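Local atomic coordinates of 2-oxoglutarate carboxylase small subunit (Hydrogenobacter thermophilus, PDB entry 7KCT), a protein that belongs to the biotin carboxylase family of ATP-grasp proteins and binds adenosine-5'-diphosphate, bicarbonate and magnesium as the small subunit of a carboxylase. Residues R25-C30 / I35-I40; A85-Y90 / K318-I323; H98-C103 / I108-P113; V307-M310 / D315-K318. One frame throughout, in Å; residues are numbered along the deposited sequence.

Interactions 1 and 3 each pack a helix on the next strand of one parallel sheet, in the N-terminal biotin carboxylase region; their centres lie about 17 Å apart and the two do not touch. Interaction 2 joins that sheet to helix 316-324 of the ATP-grasp region, which interaction 4 also uses, and the two share Lys318. Interaction 1 reaches interaction 4 through Arg25, whose NH2 makes a salt bridge to Glu309 OE2 at 2.8 Å, and packs against interaction 2 where Val26 CG1 is 3.9 Å from His87 CG. Interactions 2 and 3 meet along neighbouring strands. Interaction 2 touches ADP through Tyr90; the side chains of Phe99 and Thr308 each stay about 11 Å from a bound ADP.

Interaction 1 of 4, residues R25-C30 / I35-I40; sequences RVIRAC and IQTVAI
Cys30 O accepts the backbone N-H of Ile35 at an N-to-O distance of 2.8 Å, the hydrogen bond that ties the end of segment 25-30 to the residue just before strand 36-41. The bond is nearly straight at the hydrogen (168°). Beside it the two side chains also meet, with Cys30 CB 4.0 Å from Ile35 CB. The tightest carbon pair lies two residues further on, inside the strand: Thr37 CG2 stands 3.4 Å from Cys30 CB, inside the usual van der Waals distance, so the helix and strand are closely packed here. The torsions explain which branch does the touching. Thr37 carries OG1 between its backbone N and carbonyl carbon (chi1 58°), which leaves CG2 beside the backbone N and directed at the helix. The same methyl meets a second helical residue, with Ile27 CG2 4.1 Å away and the two side chains crossing at about a right angle. Cys30 SG is a looser neighbour of this methyl, also at 4.1 Å. A single threonine methyl is therefore shared by two residues one helical turn apart, while the backbone N of Thr37 is hydrogen-bonded to Asp55. This is the helix-to-second-strand packing of a beta-alpha-beta unit made of strand 13-16, helix 20-32 and strand 36-41, in keeping with the Rossmann-like N-terminal region of the biotin carboxylase family. Strand 36-41 lies between strands 56-59 and 13-16 in the parallel sheet, and helix 316-324 packs on Val26, Ala29 and Ile35 from the ATP-grasp region.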
# COMPACT_ATOMS: atom_id res chain seq x y z
N ARG A 25 4.73 -12.62 3.48
CA ARG A 25 3.31 -12.36 3.73
C ARG A 25 2.81 -13.08 4.97
O ARG A 25 2.07 -12.51 5.78
CB ARG A 25 2.53 -12.79 2.48
CG ARG A 25 1.03 -12.88 2.69
CD ARG A 25 0.42 -11.50 2.65
NE ARG A 25 -1.03 -11.47 2.86
CZ ARG A 25 -1.62 -11.26 4.02
NH1 ARG A 25 -0.89 -11.12 5.13
NH2 ARG A 25 -2.95 -11.18 4.06
N VAL A 26 3.18 -14.34 5.12
CA VAL A 26 2.77 -15.07 6.31
C VAL A 26 3.48 -14.53 7.56
O VAL A 26 2.87 -14.39 8.62
CB VAL A 26 3.03 -16.57 6.10
CG1 VAL A 26 2.81 -17.35 7.39
CG2 VAL A 26 2.12 -17.12 4.95
N ILE A 27 4.79 -14.29 7.47
CA ILE A 27 5.53 -13.75 8.60
C ILE A 27 4.91 -12.46 9.09
O ILE A 27 4.80 -12.23 10.30
CB ILE A 27 7.03 -13.55 8.29
CG1 ILE A 27 7.69 -14.90 8.18
CG2 ILE A 27 7.69 -12.69 9.41
CD1 ILE A 27 9.01 -14.91 7.53
N ARG A 28 4.49 -11.60 8.18
CA ARG A 28 3.88 -10.34 8.58
C ARG A 28 2.58 -10.55 9.35
O ARG A 28 2.30 -9.83 10.33
CB ARG A 28 3.60 -9.45 7.36
CG ARG A 28 2.88 -8.15 7.75
CD ARG A 28 2.93 -6.99 6.73
NE ARG A 28 4.27 -6.80 6.20
CZ ARG A 28 5.31 -6.33 6.88
NH1 ARG A 28 5.17 -5.99 8.14
NH2 ARG A 28 6.50 -6.24 6.31
N ALA A 29 1.73 -11.46 8.87
CA ALA A 29 0.48 -11.79 9.56
C ALA A 29 0.75 -12.30 10.96
O ALA A 29 0.02 -11.94 11.90
CB ALA A 29 -0.32 -12.81 8.75
N CYS A 30 1.78 -13.14 11.12
CA CYS A 30 2.16 -13.65 12.43
C CYS A 30 2.65 -12.55 13.36
O CYS A 30 2.31 -12.54 14.55
CB CYS A 30 3.26 -14.72 12.29
SG CYS A 30 2.74 -16.29 11.56
N ILE A 35 2.85 -13.51 17.15
CA ILE A 35 3.34 -14.87 17.10
C ILE A 35 4.80 -14.84 16.67
O ILE A 35 5.16 -14.11 15.73
CB ILE A 35 2.52 -15.71 16.10
CG1 ILE A 35 1.05 -15.79 16.53
CG2 ILE A 35 3.14 -17.07 15.92
CD1 ILE A 35 0.11 -16.21 15.37
N GLN A 36 5.63 -15.64 17.32
CA GLN A 36 7.03 -15.81 16.93
C GLN A 36 7.09 -16.64 15.66
O GLN A 36 6.28 -17.54 15.45
CB GLN A 36 7.80 -16.52 18.05
CG GLN A 36 7.83 -15.64 19.32
CD GLN A 36 8.23 -16.36 20.57
OE1 GLN A 36 8.57 -17.53 20.55
NE2 GLN A 36 8.23 -15.63 21.69
N THR A 37 8.10 -16.39 14.83
CA THR A 37 8.15 -17.02 13.52
C THR A 37 9.49 -17.75 13.34
O THR A 37 10.54 -17.32 13.85
CB THR A 37 8.01 -16.00 12.37
OG1 THR A 37 9.06 -15.04 12.50
CG2 THR A 37 6.65 -15.30 12.38
N VAL A 38 9.43 -18.83 12.56
CA VAL A 38 10.55 -19.68 12.23
C VAL A 38 10.63 -19.76 10.73
O VAL A 38 9.63 -20.12 10.08
CB VAL A 38 10.40 -21.12 12.78
CG1 VAL A 38 11.63 -21.94 12.48
CG2 VAL A 38 10.13 -21.14 14.30
N ALA A 39 11.79 -19.45 10.17
CA ALA A 39 12.00 -19.60 8.73
C ALA A 39 12.93 -20.77 8.42
O ALA A 39 13.73 -21.20 9.26
CB ALA A 39 12.54 -18.29 8.14
N ILE A 40 12.82 -21.29 7.19
CA ILE A 40 13.76 -22.30 6.71
C ILE A 40 14.34 -21.80 5.40
O ILE A 40 13.70 -21.02 4.69
CB ILE A 40 13.11 -23.70 6.51
CG1 ILE A 40 11.91 -23.64 5.55
CG2 ILE A 40 12.69 -24.30 7.84
CD1 ILE A 40 11.31 -25.00 5.17

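Interaction 2 of 4, residues A85-Y90 / K318-I323; sequences AIHPGY and KWQIRI. With ADP (adenosine-5'-diphosphate), chain D.
The His87 imidazole meets the side-chain amide of Gln320 and, beside it, Ile321 CG1, where the parallel Rossmann-like sheet of the N-terminal region faces helix 316-324 of the ATP-grasp region. His87 NE2 donates to Gln320 OE1 at 3.0 Å, with an N-H...O angle of 153°. The bond is well placed for the ring, since OE1 lies near the imidazole plane, but less so for the amide: NE2 sits above the carbonyl plane, 60° out of it. Ring and amide planes are turned 87° against each other, so the amide does not lie flat with the imidazole. The other ring nitrogen, ND1, is used as well. Gly89 N donates to His87 ND1 at 3.0 Å, also within the ring plane, so the two bonds together would restrain rotation of the imidazole and agree with a proton on NE2. Gln320 reaches the ring through a chain extended beyond CG. Apolar contact is slighter: Ile321 CG1 lies 4.3 Å from His87 CD2, at the ring edge, while the same isoleucine packs on Ala29 and Cys30 of helix 20-32. After the histidine the chain runs on to the nucleotide pocket, where Tyr90 CD1 is 3.8 Å from ADP C5' and the tyrosine OH is hydrogen-bonded to Glu21. One water completes the contact, donating to Gly89 O at 2.8 Å and accepting from Gln320 NE2 at 3.2 Å.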
# COMPACT_ATOMS: atom_id res chain seq x y z
N ALA A 85 2.56 -24.85 15.06
CA ALA A 85 1.81 -24.85 13.82
C ALA A 85 2.75 -24.52 12.68
O ALA A 85 3.79 -23.87 12.88
CB ALA A 85 0.64 -23.84 13.85
N ILE A 86 2.38 -24.99 11.49
CA ILE A 86 3.16 -24.81 10.27
C ILE A 86 2.25 -24.22 9.21
O ILE A 86 1.15 -24.73 8.96
CB ILE A 86 3.75 -26.13 9.74
CG1 ILE A 86 4.81 -26.70 10.67
CG2 ILE A 86 4.47 -26.00 8.36
CD1 ILE A 86 5.42 -28.00 10.24
N HIS A 87 2.71 -23.13 8.58
CA HIS A 87 1.99 -22.61 7.44
C HIS A 87 2.73 -22.99 6.16
O HIS A 87 3.92 -22.63 6.04
CB HIS A 87 1.83 -21.08 7.54
CG HIS A 87 0.81 -20.55 6.59
ND1 HIS A 87 0.84 -20.85 5.26
CD2 HIS A 87 -0.25 -19.72 6.76
CE1 HIS A 87 -0.17 -20.27 4.65
NE2 HIS A 87 -0.85 -19.58 5.54
N PRO A 88 2.15 -23.75 5.22
CA PRO A 88 2.90 -24.19 4.04
C PRO A 88 2.97 -23.20 2.88
O PRO A 88 3.62 -23.50 1.87
CB PRO A 88 2.13 -25.44 3.61
CG PRO A 88 0.70 -25.06 3.83
CD PRO A 88 0.75 -24.24 5.16
N GLY A 89 2.29 -22.07 2.97
CA GLY A 89 2.25 -21.15 1.83
C GLY A 89 1.49 -21.73 0.65
O GLY A 89 0.43 -22.36 0.81
N TYR A 90 2.06 -21.56 -0.57
CA TYR A 90 1.53 -22.17 -1.79
C TYR A 90 2.66 -22.89 -2.51
O TYR A 90 3.83 -22.61 -2.30
CB TYR A 90 0.85 -21.10 -2.70
CG TYR A 90 1.66 -19.87 -3.08
CD1 TYR A 90 2.79 -20.00 -3.89
CD2 TYR A 90 1.29 -18.60 -2.66
CE1 TYR A 90 3.53 -18.88 -4.26
CE2 TYR A 90 2.02 -17.48 -3.03
CZ TYR A 90 3.16 -17.65 -3.79
OH TYR A 90 3.91 -16.58 -4.20
N LYS A 318 -4.30 -13.95 7.71
CA LYS A 318 -4.51 -13.85 9.14
C LYS A 318 -5.66 -14.77 9.58
O LYS A 318 -5.57 -15.43 10.61
CB LYS A 318 -4.77 -12.40 9.55
CG LYS A 318 -4.63 -12.16 11.04
CD LYS A 318 -4.81 -10.71 11.46
CE LYS A 318 -3.64 -9.84 11.07
NZ LYS A 318 -3.72 -8.50 11.75
N TRP A 319 -6.75 -14.82 8.78
CA TRP A 319 -7.86 -15.71 9.11
C TRP A 319 -7.46 -17.17 9.02
O TRP A 319 -7.88 -17.98 9.87
CB TRP A 319 -9.11 -15.41 8.22
CG TRP A 319 -9.91 -14.34 8.87
CD1 TRP A 319 -10.07 -13.05 8.45
CD2 TRP A 319 -10.61 -14.44 10.13
NE1 TRP A 319 -10.79 -12.34 9.37
CE2 TRP A 319 -11.17 -13.18 10.39
CE3 TRP A 319 -10.85 -15.49 11.03
CZ2 TRP A 319 -11.94 -12.93 11.54
CZ3 TRP A 319 -11.62 -15.24 12.15
CH2 TRP A 319 -12.15 -13.97 12.40
N GLN A 320 -6.65 -17.55 8.03
CA GLN A 320 -6.13 -18.91 8.03
C GLN A 320 -5.57 -19.25 9.41
O GLN A 320 -5.83 -20.32 9.96
CB GLN A 320 -5.05 -19.09 6.96
CG GLN A 320 -5.51 -19.44 5.54
CD GLN A 320 -4.33 -19.61 4.62
OE1 GLN A 320 -3.52 -18.68 4.44
NE2 GLN A 320 -4.17 -20.81 4.10
N ILE A 321 -4.75 -18.36 9.95
CA ILE A 321 -4.03 -18.66 11.18
C ILE A 321 -4.98 -18.71 12.36
O ILE A 321 -4.89 -19.60 13.20
CB ILE A 321 -2.92 -17.62 11.40
CG1 ILE A 321 -1.87 -17.77 10.29
CG2 ILE A 321 -2.27 -17.84 12.76
CD1 ILE A 321 -1.00 -16.58 10.13
N ARG A 322 -5.92 -17.78 12.43
CA ARG A 322 -6.92 -17.80 13.49
C ARG A 322 -7.79 -19.05 13.43
O ARG A 322 -8.18 -19.59 14.48
CB ARG A 322 -7.79 -16.57 13.38
CG ARG A 322 -7.19 -15.29 13.82
CD ARG A 322 -8.11 -14.11 13.43
NE ARG A 322 -7.71 -12.99 14.22
CZ ARG A 322 -7.59 -11.74 13.79
NH1 ARG A 322 -7.87 -11.42 12.52
NH2 ARG A 322 -7.17 -10.81 14.64
N ILE A 323 -8.23 -19.43 12.23
CA ILE A 323 -9.06 -20.61 12.04
C ILE A 323 -8.31 -21.84 12.50
O ILE A 323 -8.87 -22.71 13.16
CB ILE A 323 -9.47 -20.73 10.55
CG1 ILE A 323 -10.61 -19.82 10.19
CG2 ILE A 323 -9.83 -22.15 10.18
CD1 ILE A 323 -10.71 -19.58 8.68
PB ADP D . -1.88 -19.96 -8.07
O1B ADP D . -1.62 -19.74 -6.59
O2B ADP D . -2.95 -19.19 -8.81
O3B ADP D . -1.71 -21.37 -8.54
PA ADP D . 0.57 -20.29 -9.64
O1A ADP D . 1.89 -19.78 -10.09
O2A ADP D . -0.16 -21.45 -10.30
O3A ADP D . -0.46 -19.25 -9.02
O5' ADP D . 1.22 -21.33 -8.09
C5' ADP D . 2.51 -20.79 -7.58
C4' ADP D . 3.51 -21.82 -7.29
O4' ADP D . 3.00 -23.10 -6.96
C3' ADP D . 4.32 -21.91 -8.71
O3' ADP D . 5.60 -22.08 -8.45
C2' ADP D . 3.56 -23.18 -9.27
O2' ADP D . 4.35 -23.94 -10.05
C1' ADP D . 3.46 -23.94 -7.91
N9 ADP D . 2.34 -24.96 -7.84
C8 ADP D . 0.96 -24.80 -8.13
N7 ADP D . 0.24 -25.94 -7.97
C5 ADP D . 1.17 -26.86 -7.52
C6 ADP D . 1.03 -28.22 -7.18
N6 ADP D . -0.20 -28.84 -7.26
N1 ADP D . 2.11 -28.94 -6.76
C2 ADP D . 3.31 -28.24 -6.74
N3 ADP D . 3.60 -26.95 -7.03
C4 ADP D . 2.48 -26.27 -7.42
O HOH W 1 -2.06 -22.06 2.11

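Interaction 3 of 4, residues H98-C103 / I108-P113; sequences HFARLC and ITFIGP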
# COMPACT_ATOMS: atom_id res chain seq x y z
N HIS A 98 0.44 -36.08 2.58
CA HIS A 98 1.35 -36.74 3.52
C HIS A 98 1.98 -35.76 4.51
O HIS A 98 2.12 -36.08 5.71
CB HIS A 98 2.43 -37.45 2.76
CG HIS A 98 3.43 -38.09 3.66
ND1 HIS A 98 4.78 -37.80 3.61
CD2 HIS A 98 3.27 -38.98 4.67
CE1 HIS A 98 5.41 -38.49 4.54
NE2 HIS A 98 4.52 -39.22 5.19
N PHE A 99 2.41 -34.58 4.03
CA PHE A 99 2.89 -33.54 4.94
C PHE A 99 1.80 -33.15 5.93
O PHE A 99 2.04 -33.10 7.15
CB PHE A 99 3.38 -32.33 4.13
CG PHE A 99 3.98 -31.19 4.96
CD1 PHE A 99 4.97 -31.42 5.90
CD2 PHE A 99 3.58 -29.87 4.73
CE1 PHE A 99 5.53 -30.36 6.63
CE2 PHE A 99 4.14 -28.82 5.45
CZ PHE A 99 5.12 -29.08 6.41
N ALA A 100 0.58 -32.90 5.45
CA ALA A 100 -0.50 -32.43 6.32
C ALA A 100 -0.87 -33.46 7.40
O ALA A 100 -1.17 -33.10 8.56
CB ALA A 100 -1.72 -32.10 5.46
N ARG A 101 -0.81 -34.74 7.03
CA ARG A 101 -1.08 -35.86 7.92
C ARG A 101 0.08 -36.14 8.88
O ARG A 101 -0.15 -36.53 10.01
CB ARG A 101 -1.41 -37.13 7.11
CG ARG A 101 -1.87 -38.27 8.07
CD ARG A 101 -2.49 -39.43 7.35
NE ARG A 101 -1.51 -40.45 7.00
CZ ARG A 101 -1.07 -41.38 7.85
NH1 ARG A 101 -1.52 -41.42 9.11
NH2 ARG A 101 -0.17 -42.28 7.46
N LEU A 102 1.33 -36.03 8.42
CA LEU A 102 2.46 -36.11 9.33
C LEU A 102 2.36 -35.04 10.42
O LEU A 102 2.54 -35.34 11.61
CB LEU A 102 3.76 -36.01 8.55
CG LEU A 102 5.03 -36.34 9.30
CD1 LEU A 102 5.02 -37.80 9.83
CD2 LEU A 102 6.23 -36.12 8.37
N CYS A 103 1.97 -33.81 10.06
CA CYS A 103 1.76 -32.79 11.08
C CYS A 103 0.80 -33.28 12.15
O CYS A 103 1.08 -33.17 13.35
CB CYS A 103 1.20 -31.50 10.47
SG CYS A 103 2.43 -30.55 9.53
N ILE A 108 1.40 -31.33 15.52
CA ILE A 108 1.63 -29.99 14.97
C ILE A 108 0.41 -29.59 14.17
O ILE A 108 -0.10 -30.39 13.38
CB ILE A 108 2.88 -29.97 14.06
CG1 ILE A 108 4.11 -30.42 14.82
CG2 ILE A 108 3.13 -28.58 13.45
CD1 ILE A 108 4.50 -29.50 15.92
N THR A 109 -0.07 -28.36 14.34
CA THR A 109 -1.25 -27.92 13.59
C THR A 109 -0.84 -27.48 12.17
O THR A 109 -0.05 -26.53 11.99
CB THR A 109 -1.98 -26.80 14.34
OG1 THR A 109 -2.42 -27.26 15.63
CG2 THR A 109 -3.24 -26.33 13.61
N PHE A 110 -1.35 -28.18 11.16
CA PHE A 110 -1.21 -27.77 9.75
C PHE A 110 -2.22 -26.64 9.48
O PHE A 110 -3.42 -26.82 9.71
CB PHE A 110 -1.44 -28.99 8.85
CG PHE A 110 -1.25 -28.73 7.37
CD1 PHE A 110 0.01 -28.76 6.83
CD2 PHE A 110 -2.34 -28.48 6.53
CE1 PHE A 110 0.21 -28.52 5.48
CE2 PHE A 110 -2.15 -28.22 5.17
CZ PHE A 110 -0.89 -28.23 4.65
N ILE A 111 -1.74 -25.47 9.02
CA ILE A 111 -2.60 -24.31 8.74
C ILE A 111 -3.11 -24.48 7.30
O ILE A 111 -2.48 -24.05 6.32
CB ILE A 111 -1.87 -22.98 8.96
CG1 ILE A 111 -1.44 -22.87 10.43
CG2 ILE A 111 -2.73 -21.79 8.54
CD1 ILE A 111 -0.44 -21.75 10.71
N GLY A 112 -4.27 -25.11 7.18
CA GLY A 112 -4.80 -25.57 5.92
C GLY A 112 -6.00 -26.46 6.21
O GLY A 112 -6.42 -26.59 7.36
N PRO A 113 -6.61 -27.04 5.17
CA PRO A 113 -7.80 -27.88 5.40
C PRO A 113 -7.34 -29.25 5.90
O PRO A 113 -6.16 -29.58 5.88
CB PRO A 113 -8.48 -27.92 4.01
CG PRO A 113 -7.36 -27.75 3.03
CD PRO A 113 -6.33 -26.83 3.74
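Ala100 CB sits over the centre of the Phe110 ring, 3.7 Å from its centroid and only 5° off the ring normal, a CH-pi contact at the middle of this helix-to-strand packing. It belongs to the beta-alpha-beta unit of strand 85-87, helix 97-105 and strand 109-110, the last strand being an outermost member of the parallel sheet. With CG anti to the backbone N (chi1 -176°), Phe110 extends its ring to the helix so that one face takes the alanine methyl. Outward from this centre, the ring's edge is lined by neighbouring helical residues. Phe99 brings CD2 to within 3.7 Å of Phe110 CE1; the rings are almost perpendicular, their planes 88° apart, but their approach is oblique. Cys103 SG also lies at the Phe110 edge, 5.4 Å from the ring centroid, a sulfur-aromatic contact. Its CB extends the apolar patch along the strand, meeting Phe110 CB at 4.0 Å and Ile108 CB at 4.2 Å. Around this core, Phe99 packs on Ile74 and Val75 of helix 71-81, and Phe110 on Ile118 of helix 115-120. The polar edge lies at the end of segment 98-103 that leads into the turn before the strand. There Ile108 N donates to Cys103 O at 2.9 Å.

Interaction 4 of 4, residues V307-M310 / D315-K318; sequences VTEM and DIVK
Thr308 opens the contact with its methyl: CG2 reaches Ile316 CD1 at 4.2 Å, while its OG1 turns to another partner, hydrogen-bonded to Arg235. Glu309, next in sequence, does most of the work. Its chain is extended beyond CG (chi2 179°), and CG passes Ile316 CD1 at 3.9 Å on the way to the carboxylate. Ile316 N donates to Glu309 OE2 at 3.0 Å, on the anti side and somewhat out of the carboxylate plane, with a bent N-H...O angle of 141°. That N-H belongs to the first turn of helix 316-324, whose N-cap is Asp315; Asp315 OD1 accepts from Lys318 N at 3.0 Å, with an angle of 166°. The two acids bring OE2 of Glu309 and OD1 of Asp315 to 3.8 Å, a closeness that would probably be costly without a cation. Arg25 of helix 20-32 supplies it, its NH2 forming salt bridges to both oxygens, and Glu309 OE1 pairs with Arg375. The contact thus joins consecutive helices 305-312 and 316-324 of the ATP-grasp region, with Leu232 of strand 229-236 against Thr308 and Ile316, helix 20-32 against Val317, and Phe372 of the second subunit packing on Glu309 and Asp315.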
# COMPACT_ATOMS: atom_id res chain seq x y z
N VAL A 307 -6.06 -9.51 -4.37
CA VAL A 307 -7.11 -8.71 -5.01
C VAL A 307 -8.43 -8.88 -4.27
O VAL A 307 -9.22 -7.94 -4.14
CB VAL A 307 -7.27 -9.03 -6.52
CG1 VAL A 307 -6.01 -8.66 -7.30
CG2 VAL A 307 -7.70 -10.47 -6.80
N THR A 308 -8.68 -10.08 -3.78
CA THR A 308 -9.91 -10.34 -3.03
C THR A 308 -9.90 -9.63 -1.69
O THR A 308 -10.95 -9.12 -1.25
CB THR A 308 -10.09 -11.84 -2.83
OG1 THR A 308 -10.24 -12.47 -4.12
CG2 THR A 308 -11.34 -12.07 -1.91
N GLU A 309 -8.73 -9.56 -1.03
CA GLU A 309 -8.63 -8.81 0.22
C GLU A 309 -8.90 -7.33 0.01
O GLU A 309 -9.50 -6.67 0.87
CB GLU A 309 -7.25 -8.99 0.86
CG GLU A 309 -6.87 -10.41 1.13
CD GLU A 309 -5.47 -10.52 1.76
OE1 GLU A 309 -4.57 -9.67 1.52
OE2 GLU A 309 -5.27 -11.46 2.55
N MET A 310 -8.49 -6.79 -1.13
CA MET A 310 -8.69 -5.35 -1.31
C MET A 310 -10.16 -4.97 -1.52
O MET A 310 -10.55 -3.87 -1.19
CB MET A 310 -7.86 -4.83 -2.48
CG MET A 310 -6.40 -5.26 -2.43
SD MET A 310 -5.52 -4.36 -1.16
CE MET A 310 -5.20 -2.92 -2.18
N ASP A 315 -8.74 -10.06 5.64
CA ASP A 315 -7.34 -10.53 5.63
C ASP A 315 -7.32 -12.05 5.65
O ASP A 315 -7.48 -12.68 6.70
CB ASP A 315 -6.62 -9.94 6.83
CG ASP A 315 -5.16 -10.28 6.84
OD1 ASP A 315 -4.78 -11.35 6.29
OD2 ASP A 315 -4.41 -9.48 7.46
N ILE A 316 -7.17 -12.67 4.47
CA ILE A 316 -7.34 -14.12 4.35
C ILE A 316 -6.25 -14.91 5.08
O ILE A 316 -6.52 -15.95 5.71
CB ILE A 316 -7.41 -14.50 2.87
CG1 ILE A 316 -8.63 -13.90 2.18
CG2 ILE A 316 -7.34 -16.01 2.76
CD1 ILE A 316 -8.45 -13.89 0.61
N VAL A 317 -4.99 -14.48 4.98
CA VAL A 317 -3.92 -15.22 5.64
C VAL A 317 -4.05 -15.14 7.16
O VAL A 317 -3.84 -16.13 7.87
CB VAL A 317 -2.55 -14.69 5.16
CG1 VAL A 317 -1.41 -15.37 5.89
CG2 VAL A 317 -2.38 -14.94 3.68
N LYS A 318 -4.30 -13.95 7.71
CA LYS A 318 -4.51 -13.85 9.14
C LYS A 318 -5.66 -14.77 9.58
O LYS A 318 -5.57 -15.43 10.61
CB LYS A 318 -4.77 -12.40 9.55
CG LYS A 318 -4.63 -12.16 11.04
CD LYS A 318 -4.81 -10.71 11.46
CE LYS A 318 -3.64 -9.84 11.07
NZ LYS A 318 -3.72 -8.50 11.75